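Local structure of endonuclease IV (Thermus thermophilus, 3AAM) at residues A[31-36]-A[52-57]; A[164-169]-A[193-198]; A[182-187]-A[231-236]. The protein cleaves phosphodiester bonds at apurinic or apyrimidinic sites in DNA, a metal-dependent step of base excision repair that generates a 3'-hydroxyl and a 5'-terminal sugar phosphate. All coordinates share one frame; numbering follows the deposited sequence.

Overall arrangement
Read from the N terminus, the chain closes contact 1 first: strand 31-34 of the barrel meets helix 48-60 across an intervening loop, before the chain returns in strand 66-69. Contact 2 opens much later, at strand 165-169, and closes where the chain leaves helix 184-194. Contact 3 opens inside that interval, at the start of the same helix, and closes beyond contact 2 on helix 230-235, so these two cross. Helix 184-194 is thus engaged at both ends, with the centres of contacts 2 and 3 about 15 Å apart. Contact 1 lies on the opposite side of the chain's centre, about 25 Å from contact 2, centre to centre.

Contact 1: residues A[31-36]-A[52-57]; sequences FQIFAK and EAFRAL
This is strand-to-helix packing inside one beta-alpha-beta unit of the TIM barrel, in which strand 31-34 is followed by helix 48-60 and then by the parallel strand 66-69. Phe31 and Ile33, alternate residues of the strand, direct their side chains outward to the helix, and Phe54 reaches back to meet them. The backbones stay well apart, 12.1 Å between Ile33 CA and Phe54 CA, and it is the length of the two aromatic side chains that bridges the gap. They approach from opposite directions, and their closest atoms are Phe31 CZ and Phe54 CZ, 3.9 Å apart. Phe54 CZ arrives at the edge of the Phe31 ring, near its plane, while the two ring planes are inclined by about 66°. A chi1 of -178° swings the Phe54 ring away from its own backbone N and toward the strand. Ile33 adds a second, looser apolar touch, its CD1 standing 4.4 Å from Phe54 CE1. All three side chains are buried, and what joins them is purely apolar.

Neighbouring elements extend this layer: Phe54 also packs on Val16 and Val20 of helix 15-26 and on Leu100 of helix 82-100, while Ile33 touches Ala19. Backbone bonds from Phe31 and Ile33 to Val67 tie the strand to its parallel neighbour 66-69. Within the strand itself, the two branches of Ile33 divide the work: CD1 goes to the Phe54 ring, and CG2 lies in the plane of the Phe31 ring at its edge, 3.9 Å from Phe31 CD1.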
loop_
_atom_site.group_PDB
_atom_site.type_symbol
_atom_site.label_atom_id
_atom_site.label_comp_id
_atom_site.label_asym_id
_atom_site.label_seq_id
_atom_site.Cartn_x
_atom_site.Cartn_y
_atom_site.Cartn_z
ATOM N N PHE A 31 3.373 -8.391 5.151
ATOM C CA PHE A 31 2.278 -7.784 5.899
ATOM C C PHE A 31 2.340 -6.264 5.904
ATOM O O PHE A 31 3.358 -5.661 5.557
ATOM C CB PHE A 31 2.207 -8.338 7.337
ATOM C CG PHE A 31 3.319 -7.880 8.240
ATOM C CD1 PHE A 31 3.177 -6.736 9.023
ATOM C CD2 PHE A 31 4.502 -8.602 8.323
ATOM C CE1 PHE A 31 4.206 -6.320 9.878
ATOM C CE2 PHE A 31 5.530 -8.195 9.171
ATOM C CZ PHE A 31 5.382 -7.054 9.949
ATOM N N GLN A 32 1.224 -5.656 6.282
ATOM C CA GLN A 32 1.095 -4.209 6.321
ATOM C C GLN A 32 0.425 -3.794 7.621
ATOM O O GLN A 32 -0.425 -4.507 8.137
ATOM C CB GLN A 32 0.257 -3.756 5.121
ATOM C CG GLN A 32 -0.055 -2.275 5.067
ATOM C CD GLN A 32 -0.766 -1.893 3.785
ATOM O OE1 GLN A 32 -0.145 -1.779 2.729
ATOM N NE2 GLN A 32 -2.081 -1.716 3.868
ATOM N N ILE A 33 0.822 -2.636 8.138
ATOM C CA ILE A 33 0.265 -2.093 9.369
ATOM C C ILE A 33 0.203 -0.575 9.268
ATOM O O ILE A 33 0.734 0.016 8.325
ATOM C CB ILE A 33 1.159 -2.406 10.585
ATOM C CG1 ILE A 33 2.577 -1.882 10.329
ATOM C CG2 ILE A 33 1.188 -3.905 10.863
ATOM C CD1 ILE A 33 3.482 -1.911 11.560
ATOM N N PHE A 34 -0.469 0.044 10.233
ATOM C CA PHE A 34 -0.534 1.499 10.311
ATOM C C PHE A 34 0.528 1.812 11.359
ATOM O O PHE A 34 0.974 0.908 12.068
ATOM C CB PHE A 34 -1.890 1.984 10.836
ATOM C CG PHE A 34 -3.019 1.857 9.853
ATOM C CD1 PHE A 34 -2.941 2.446 8.596
ATOM C CD2 PHE A 34 -4.184 1.179 10.205
ATOM C CE1 PHE A 34 -4.008 2.364 7.701
ATOM C CE2 PHE A 34 -5.259 1.091 9.316
ATOM C CZ PHE A 34 -5.169 1.684 8.063
ATOM N N ALA A 35 0.939 3.073 11.455
ATOM C CA ALA A 35 1.929 3.477 12.452
ATOM C C ALA A 35 1.218 4.078 13.663
ATOM O O ALA A 35 1.842 4.386 14.681
ATOM C CB ALA A 35 2.904 4.483 11.850
ATOM N N LYS A 36 -0.093 4.250 13.527
ATOM C CA LYS A 36 -0.955 4.774 14.583
ATOM C C LYS A 36 -2.392 4.634 14.100
ATOM O O LYS A 36 -2.624 4.361 12.922
ATOM C CB LYS A 36 -0.644 6.245 14.893
ATOM C CG LYS A 36 -1.007 7.241 13.801
ATOM C CD LYS A 36 0.141 7.463 12.848
ATOM C CE LYS A 36 -0.071 8.720 12.018
ATOM N NZ LYS A 36 1.155 9.059 11.244
ATOM N N GLU A 52 12.710 -3.017 19.531
ATOM C CA GLU A 52 13.562 -4.197 19.626
ATOM C C GLU A 52 12.757 -5.478 19.425
ATOM O O GLU A 52 13.203 -6.395 18.739
ATOM C CB GLU A 52 14.257 -4.229 20.994
ATOM C CG GLU A 52 15.364 -5.274 21.162
ATOM C CD GLU A 52 14.847 -6.691 21.358
ATOM O OE1 GLU A 52 13.864 -6.876 22.108
ATOM O OE2 GLU A 52 15.435 -7.628 20.773
ATOM N N ALA A 53 11.574 -5.536 20.026
ATOM C CA ALA A 53 10.720 -6.713 19.907
ATOM C C ALA A 53 10.261 -6.923 18.467
ATOM O O ALA A 53 10.282 -8.043 17.956
ATOM C CB ALA A 53 9.515 -6.578 20.830
ATOM N N PHE A 54 9.853 -5.840 17.815
ATOM C CA PHE A 54 9.389 -5.894 16.432
ATOM C C PHE A 54 10.490 -6.440 15.525
ATOM O O PHE A 54 10.277 -7.390 14.771
ATOM C CB PHE A 54 8.993 -4.491 15.965
ATOM C CG PHE A 54 8.458 -4.445 14.560
ATOM C CD1 PHE A 54 7.111 -4.670 14.306
ATOM C CD2 PHE A 54 9.307 -4.194 13.492
ATOM C CE1 PHE A 54 6.617 -4.645 13.005
ATOM C CE2 PHE A 54 8.825 -4.169 12.187
ATOM C CZ PHE A 54 7.477 -4.395 11.944
ATOM N N ARG A 55 11.666 -5.830 15.600
ATOM C CA ARG A 55 12.792 -6.261 14.786
ATOM C C ARG A 55 13.216 -7.696 15.078
ATOM O O ARG A 55 13.440 -8.479 14.160
ATOM C CB ARG A 55 13.984 -5.320 14.998
ATOM C CG ARG A 55 13.822 -3.944 14.364
ATOM C CD ARG A 55 15.015 -3.052 14.685
ATOM N NE ARG A 55 14.974 -1.789 13.953
ATOM C CZ ARG A 55 15.673 -1.539 12.849
ATOM N NH1 ARG A 55 15.569 -0.361 12.251
ATOM N NH2 ARG A 55 16.485 -2.460 12.348
ATOM N N ALA A 56 13.331 -8.041 16.357
ATOM C CA ALA A 56 13.746 -9.387 16.741
ATOM C C ALA A 56 12.747 -10.435 16.272
ATOM O O ALA A 56 13.130 -11.481 15.750
ATOM C CB ALA A 56 13.925 -9.468 18.252
ATOM N N LEU A 57 11.462 -10.155 16.467
ATOM C CA LEU A 57 10.424 -11.085 16.050
ATOM C C LEU A 57 10.415 -11.238 14.534
ATOM O O LEU A 57 10.303 -12.350 14.016
ATOM C CB LEU A 57 9.054 -10.607 16.544
ATOM C CG LEU A 57 8.793 -10.762 18.045
ATOM C CD1 LEU A 57 7.559 -9.961 18.441
ATOM C CD2 LEU A 57 8.609 -12.244 18.380
#

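Contact 2: residues A[164-169]-A[193-198]; sequences LQVCLD and RAVGLE
Val166 and Val195 carry most of this contact, each losing roughly equal surface to the other segment. Val166 points outward from strand 165-169 and Val195 points back at it from the turn that ends helix 184-194; their CA atoms are 8.0 Å apart. One methyl from each does the touching, Val166 CG2 against Val195 CG1 at 3.9 Å, and the two side chains cross obliquely. In Val195 the contacting methyl is the one opposite the backbone N (chi1 172°). Val166 uses its other branch, CG2, which lies beside its own N and anti to the carbonyl carbon.

Gln165 adds a lesser polar edge. Its chain runs extended beyond CG and brings OE1 to 3.9 Å from the carbonyl O of Glu198. Both are acceptors, so the two oxygens merely lie near one another. CB of Glu198 points away from the strand, and its carbonyl O is the atom that comes near Gln165.

The turn is shaped by Gly196, the first residue past the helix to leave helical angles, with phi at 100°, a backbone conformation that glycine readily adopts. Asp192 OD1 accepts from Leu197 N, tying the turn back to the helix.

At the far end of the strand, Asp169 caps helix 170-176, its OD1 accepting from the backbone N of His172, a ligand of the bound manganese; the side chain of Val166 lies about 14 Å from the manganese. Strand 165-169 runs parallel between 135-139 and 202-208; Val166 also packs on Val138 and on Leu155 of helix 152-159, so the Val195 turn closes over the outer face of the sheet beside that helix.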
loop_
_atom_site.group_PDB
_atom_site.type_symbol
_atom_site.label_atom_id
_atom_site.label_comp_id
_atom_site.label_asym_id
_atom_site.label_seq_id
_atom_site.Cartn_x
_atom_site.Cartn_y
_atom_site.Cartn_z
ATOM N N LEU A 164 10.712 8.711 -4.672
ATOM C CA LEU A 164 9.393 8.108 -4.527
ATOM C C LEU A 164 9.212 6.966 -5.515
ATOM O O LEU A 164 9.767 6.986 -6.613
ATOM C CB LEU A 164 8.290 9.135 -4.795
ATOM C CG LEU A 164 8.200 10.390 -3.928
ATOM C CD1 LEU A 164 7.181 11.359 -4.521
ATOM C CD2 LEU A 164 7.808 9.995 -2.520
ATOM N N GLN A 165 8.442 5.967 -5.109
ATOM C CA GLN A 165 8.133 4.855 -5.986
ATOM C C GLN A 165 6.625 4.684 -5.981
ATOM O O GLN A 165 5.918 5.472 -5.356
ATOM C CB GLN A 165 8.867 3.585 -5.554
ATOM C CG GLN A 165 10.346 3.647 -5.926
ATOM C CD GLN A 165 11.079 2.348 -5.693
ATOM O OE1 GLN A 165 10.638 1.286 -6.135
ATOM N NE2 GLN A 165 12.218 2.424 -5.004
ATOM N N VAL A 166 6.130 3.655 -6.656
ATOM C CA VAL A 166 4.690 3.474 -6.774
ATOM C C VAL A 166 4.104 2.182 -6.229
ATOM O O VAL A 166 4.746 1.133 -6.241
ATOM C CB VAL A 166 4.283 3.597 -8.272
ATOM C CG1 VAL A 166 2.827 3.186 -8.476
ATOM C CG2 VAL A 166 4.512 5.021 -8.748
ATOM N N CYS A 167 2.872 2.285 -5.734
ATOM C CA CYS A 167 2.129 1.129 -5.262
ATOM C C CYS A 167 0.909 1.032 -6.170
ATOM O O CYS A 167 0.104 1.958 -6.242
ATOM C CB CYS A 167 1.658 1.298 -3.815
ATOM S SG CYS A 167 0.490 -0.006 -3.309
ATOM N N LEU A 168 0.785 -0.078 -6.881
ATOM C CA LEU A 168 -0.355 -0.274 -7.758
ATOM C C LEU A 168 -1.521 -0.879 -6.993
ATOM O O LEU A 168 -1.366 -1.915 -6.346
ATOM C CB LEU A 168 0.007 -1.221 -8.901
ATOM C CG LEU A 168 -1.194 -1.799 -9.659
ATOM C CD1 LEU A 168 -1.890 -0.692 -10.451
ATOM C CD2 LEU A 168 -0.731 -2.921 -10.575
ATOM N N ASP A 169 -2.674 -0.221 -7.047
ATOM C CA ASP A 169 -3.870 -0.761 -6.417
ATOM C C ASP A 169 -4.780 -1.137 -7.582
ATOM O O ASP A 169 -5.209 -0.281 -8.360
ATOM C CB ASP A 169 -4.557 0.263 -5.510
ATOM C CG ASP A 169 -5.759 -0.326 -4.786
ATOM O OD1 ASP A 169 -6.664 -0.857 -5.471
ATOM O OD2 ASP A 169 -5.802 -0.266 -3.538
ATOM N N ARG A 193 5.143 0.957 -19.138
ATOM C CA ARG A 193 5.509 1.986 -20.100
ATOM C C ARG A 193 5.540 3.370 -19.459
ATOM O O ARG A 193 6.465 4.147 -19.688
ATOM C CB ARG A 193 4.524 1.996 -21.277
ATOM C CG ARG A 193 4.772 3.132 -22.258
ATOM C CD ARG A 193 3.856 3.080 -23.478
ATOM N NE ARG A 193 2.439 3.187 -23.138
ATOM C CZ ARG A 193 1.659 2.152 -22.835
ATOM N NH1 ARG A 193 0.382 2.349 -22.536
ATOM N NH2 ARG A 193 2.152 0.921 -22.839
ATOM N N ALA A 194 4.527 3.670 -18.653
ATOM C CA ALA A 194 4.428 4.968 -17.998
ATOM C C ALA A 194 5.336 5.148 -16.787
ATOM O O ALA A 194 6.082 6.123 -16.700
ATOM C CB ALA A 194 2.980 5.228 -17.593
ATOM N N VAL A 195 5.277 4.203 -15.856
ATOM C CA VAL A 195 6.064 4.286 -14.630
ATOM C C VAL A 195 7.306 3.412 -14.632
ATOM O O VAL A 195 8.387 3.848 -14.218
ATOM C CB VAL A 195 5.184 3.904 -13.412
ATOM C CG1 VAL A 195 6.034 3.788 -12.153
ATOM C CG2 VAL A 195 4.096 4.954 -13.216
ATOM N N GLY A 196 7.147 2.188 -15.119
ATOM C CA GLY A 196 8.243 1.242 -15.137
ATOM C C GLY A 196 8.015 0.332 -13.948
ATOM O O GLY A 196 8.039 0.784 -12.803
ATOM N N LEU A 197 7.785 -0.948 -14.212
ATOM C CA LEU A 197 7.520 -1.895 -13.136
ATOM C C LEU A 197 8.637 -2.043 -12.111
ATOM O O LEU A 197 8.400 -2.537 -11.007
ATOM C CB LEU A 197 7.153 -3.259 -13.722
ATOM C CG LEU A 197 5.827 -3.251 -14.492
ATOM C CD1 LEU A 197 5.557 -4.618 -15.092
ATOM C CD2 LEU A 197 4.695 -2.855 -13.551
ATOM N N GLU A 198 9.847 -1.610 -12.449
ATOM C CA GLU A 198 10.941 -1.722 -11.494
ATOM C C GLU A 198 10.714 -0.780 -10.316
ATOM O O GLU A 198 11.329 -0.929 -9.259
ATOM C CB GLU A 198 12.290 -1.421 -12.161
ATOM C CG GLU A 198 12.441 -0.027 -12.743
ATOM C CD GLU A 198 11.559 0.212 -13.955
ATOM O OE1 GLU A 198 11.512 -0.664 -14.844
ATOM O OE2 GLU A 198 10.923 1.284 -14.022
#

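Contact 3: residues A[182-187]-A[231-236]; sequences EDPLGV and LKRVFL
This is a small helix-to-helix contact in the outer layer of the barrel, where the first turn of helix 184-194 rests against the short helix 230-235. Pro184, the first helical residue, carries the contact: its ring packs on two consecutive residues of the other helix, Arg233 and Val234. The closest approach is Pro184 CG to Arg233 CB, 3.5 Å. On the other partner, Pro184 CB stands 3.9 Å from Val234 CG2, the methyl beside the Val234 backbone N. The backbones come correspondingly near each other, with 6.1 Å between Pro184 CA and Val234 CA.

Arg233 contributes through the base of its side chain alone. Its CB and CG pass at a slant across the proline ring, both nearest to Pro184 CG, and then the chain bends at chi2 (-91°) and chi3, taking the charged guanidinium away from the contact on the exposed side. Val234, by contrast, is buried and continues inward to touch Leu205 of strand 202-208, as do Leu231 and Phe235.

Asp183 occupies the N-cap position just before helix 184-194. Its OD1 accepts from Gly186 N in a weak bond of 3.2 Å with an N-H...O angle of 135°, while Asp183 O takes the N-H of Val187 in a regular helical bond. On the other helix, Phe235 turns to the far side and meets the ring of Phe245 edge-to-face. Helices packed side by side around the outside of a parallel barrel are the hallmark of the TIM barrel.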
loop_
_atom_site.group_PDB
_atom_site.type_symbol
_atom_site.label_atom_id
_atom_site.label_comp_id
_atom_site.label_asym_id
_atom_site.label_seq_id
_atom_site.Cartn_x
_atom_site.Cartn_y
_atom_site.Cartn_z
ATOM N N GLU A 182 -10.579 -7.837 -17.640
ATOM C CA GLU A 182 -10.458 -8.471 -18.949
ATOM C C GLU A 182 -9.104 -8.328 -19.634
ATOM O O GLU A 182 -8.798 -9.082 -20.559
ATOM C CB GLU A 182 -11.537 -7.924 -19.885
ATOM C CG GLU A 182 -12.958 -8.106 -19.372
ATOM C CD GLU A 182 -13.245 -9.540 -18.978
ATOM O OE1 GLU A 182 -12.953 -10.448 -19.786
ATOM O OE2 GLU A 182 -13.763 -9.759 -17.863
ATOM N N ASP A 183 -8.301 -7.363 -19.200
ATOM C CA ASP A 183 -6.993 -7.149 -19.813
ATOM C C ASP A 183 -5.925 -6.818 -18.775
ATOM O O ASP A 183 -5.234 -5.802 -18.878
ATOM C CB ASP A 183 -7.094 -6.027 -20.853
ATOM C CG ASP A 183 -5.835 -5.883 -21.693
ATOM O OD1 ASP A 183 -5.094 -6.874 -21.852
ATOM O OD2 ASP A 183 -5.601 -4.772 -22.213
ATOM N N PRO A 184 -5.765 -7.688 -17.763
ATOM C CA PRO A 184 -4.764 -7.458 -16.715
ATOM C C PRO A 184 -3.344 -7.288 -17.255
ATOM O O PRO A 184 -2.570 -6.485 -16.736
ATOM C CB PRO A 184 -4.907 -8.689 -15.820
ATOM C CG PRO A 184 -5.395 -9.753 -16.773
ATOM C CD PRO A 184 -6.413 -9.000 -17.593
ATOM N N LEU A 185 -3.012 -8.041 -18.298
ATOM C CA LEU A 185 -1.687 -7.968 -18.905
ATOM C C LEU A 185 -1.481 -6.596 -19.545
ATOM O O LEU A 185 -0.402 -6.008 -19.446
ATOM C CB LEU A 185 -1.535 -9.064 -19.962
ATOM C CG LEU A 185 -0.165 -9.256 -20.612
ATOM C CD1 LEU A 185 0.826 -9.768 -19.576
ATOM C CD2 LEU A 185 -0.285 -10.247 -21.760
ATOM N N GLY A 186 -2.525 -6.097 -20.202
ATOM C CA GLY A 186 -2.446 -4.799 -20.846
ATOM C C GLY A 186 -2.293 -3.676 -19.842
ATOM O O GLY A 186 -1.616 -2.681 -20.102
ATOM N N VAL A 187 -2.937 -3.827 -18.689
ATOM C CA VAL A 187 -2.846 -2.815 -17.646
ATOM C C VAL A 187 -1.418 -2.770 -17.117
ATOM O O VAL A 187 -0.873 -1.698 -16.864
ATOM C CB VAL A 187 -3.815 -3.116 -16.481
ATOM C CG1 VAL A 187 -3.600 -2.118 -15.352
ATOM C CG2 VAL A 187 -5.254 -3.034 -16.971
ATOM N N LEU A 231 -7.280 -10.713 -11.139
ATOM C CA LEU A 231 -6.254 -10.495 -10.125
ATOM C C LEU A 231 -5.259 -11.645 -10.089
ATOM O O LEU A 231 -4.109 -11.466 -9.690
ATOM C CB LEU A 231 -6.884 -10.314 -8.739
ATOM C CG LEU A 231 -7.726 -9.052 -8.550
ATOM C CD1 LEU A 231 -8.150 -8.952 -7.097
ATOM C CD2 LEU A 231 -6.919 -7.820 -8.953
ATOM N N LYS A 232 -5.701 -12.831 -10.497
ATOM C CA LYS A 232 -4.811 -13.981 -10.535
ATOM C C LYS A 232 -3.715 -13.688 -11.561
ATOM O O LYS A 232 -2.540 -13.958 -11.325
ATOM C CB LYS A 232 -5.577 -15.242 -10.946
ATOM C CG LYS A 232 -4.689 -16.473 -11.126
ATOM C CD LYS A 232 -5.476 -17.675 -11.654
ATOM C CE LYS A 232 -5.998 -17.424 -13.064
ATOM N NZ LYS A 232 -6.700 -18.613 -13.640
ATOM N N ARG A 233 -4.116 -13.121 -12.695
ATOM C CA ARG A 233 -3.180 -12.794 -13.763
ATOM C C ARG A 233 -2.175 -11.723 -13.348
ATOM O O ARG A 233 -1.036 -11.721 -13.815
ATOM C CB ARG A 233 -3.953 -12.360 -15.008
ATOM C CG ARG A 233 -4.729 -13.495 -15.669
ATOM C CD ARG A 233 -3.894 -14.209 -16.731
ATOM N NE ARG A 233 -2.696 -14.851 -16.193
ATOM C CZ ARG A 233 -2.703 -15.958 -15.457
ATOM N NH1 ARG A 233 -1.562 -16.468 -15.013
ATOM N NH2 ARG A 233 -3.851 -16.561 -15.171
ATOM N N VAL A 234 -2.591 -10.811 -12.473
ATOM C CA VAL A 234 -1.689 -9.770 -11.987
ATOM C C VAL A 234 -0.724 -10.394 -10.975
ATOM O O VAL A 234 0.493 -10.203 -11.048
ATOM C CB VAL A 234 -2.475 -8.616 -11.306
ATOM C CG1 VAL A 234 -1.514 -7.645 -10.626
ATOM C CG2 VAL A 234 -3.298 -7.873 -12.342
ATOM N N PHE A 235 -1.281 -11.154 -10.039
ATOM C CA PHE A 235 -0.501 -11.811 -9.001
ATOM C C PHE A 235 0.568 -12.729 -9.584
ATOM O O PHE A 235 1.688 -12.786 -9.077
ATOM C CB PHE A 235 -1.447 -12.623 -8.103
ATOM C CG PHE A 235 -0.776 -13.263 -6.910
ATOM C CD1 PHE A 235 -0.199 -12.485 -5.910
ATOM C CD2 PHE A 235 -0.762 -14.646 -6.769
ATOM C CE1 PHE A 235 0.381 -13.076 -4.782
ATOM C CE2 PHE A 235 -0.186 -15.247 -5.649
ATOM C CZ PHE A 235 0.384 -14.463 -4.655
ATOM N N LEU A 236 0.226 -13.425 -10.665
ATOM C CA LEU A 236 1.142 -14.369 -11.291
ATOM C C LEU A 236 1.894 -13.850 -12.507
ATOM O O LEU A 236 2.559 -14.622 -13.197
ATOM C CB LEU A 236 0.379 -15.636 -11.677
ATOM C CG LEU A 236 -0.279 -16.384 -10.516
ATOM C CD1 LEU A 236 -0.921 -17.661 -11.047
ATOM C CD2 LEU A 236 0.760 -16.710 -9.450
#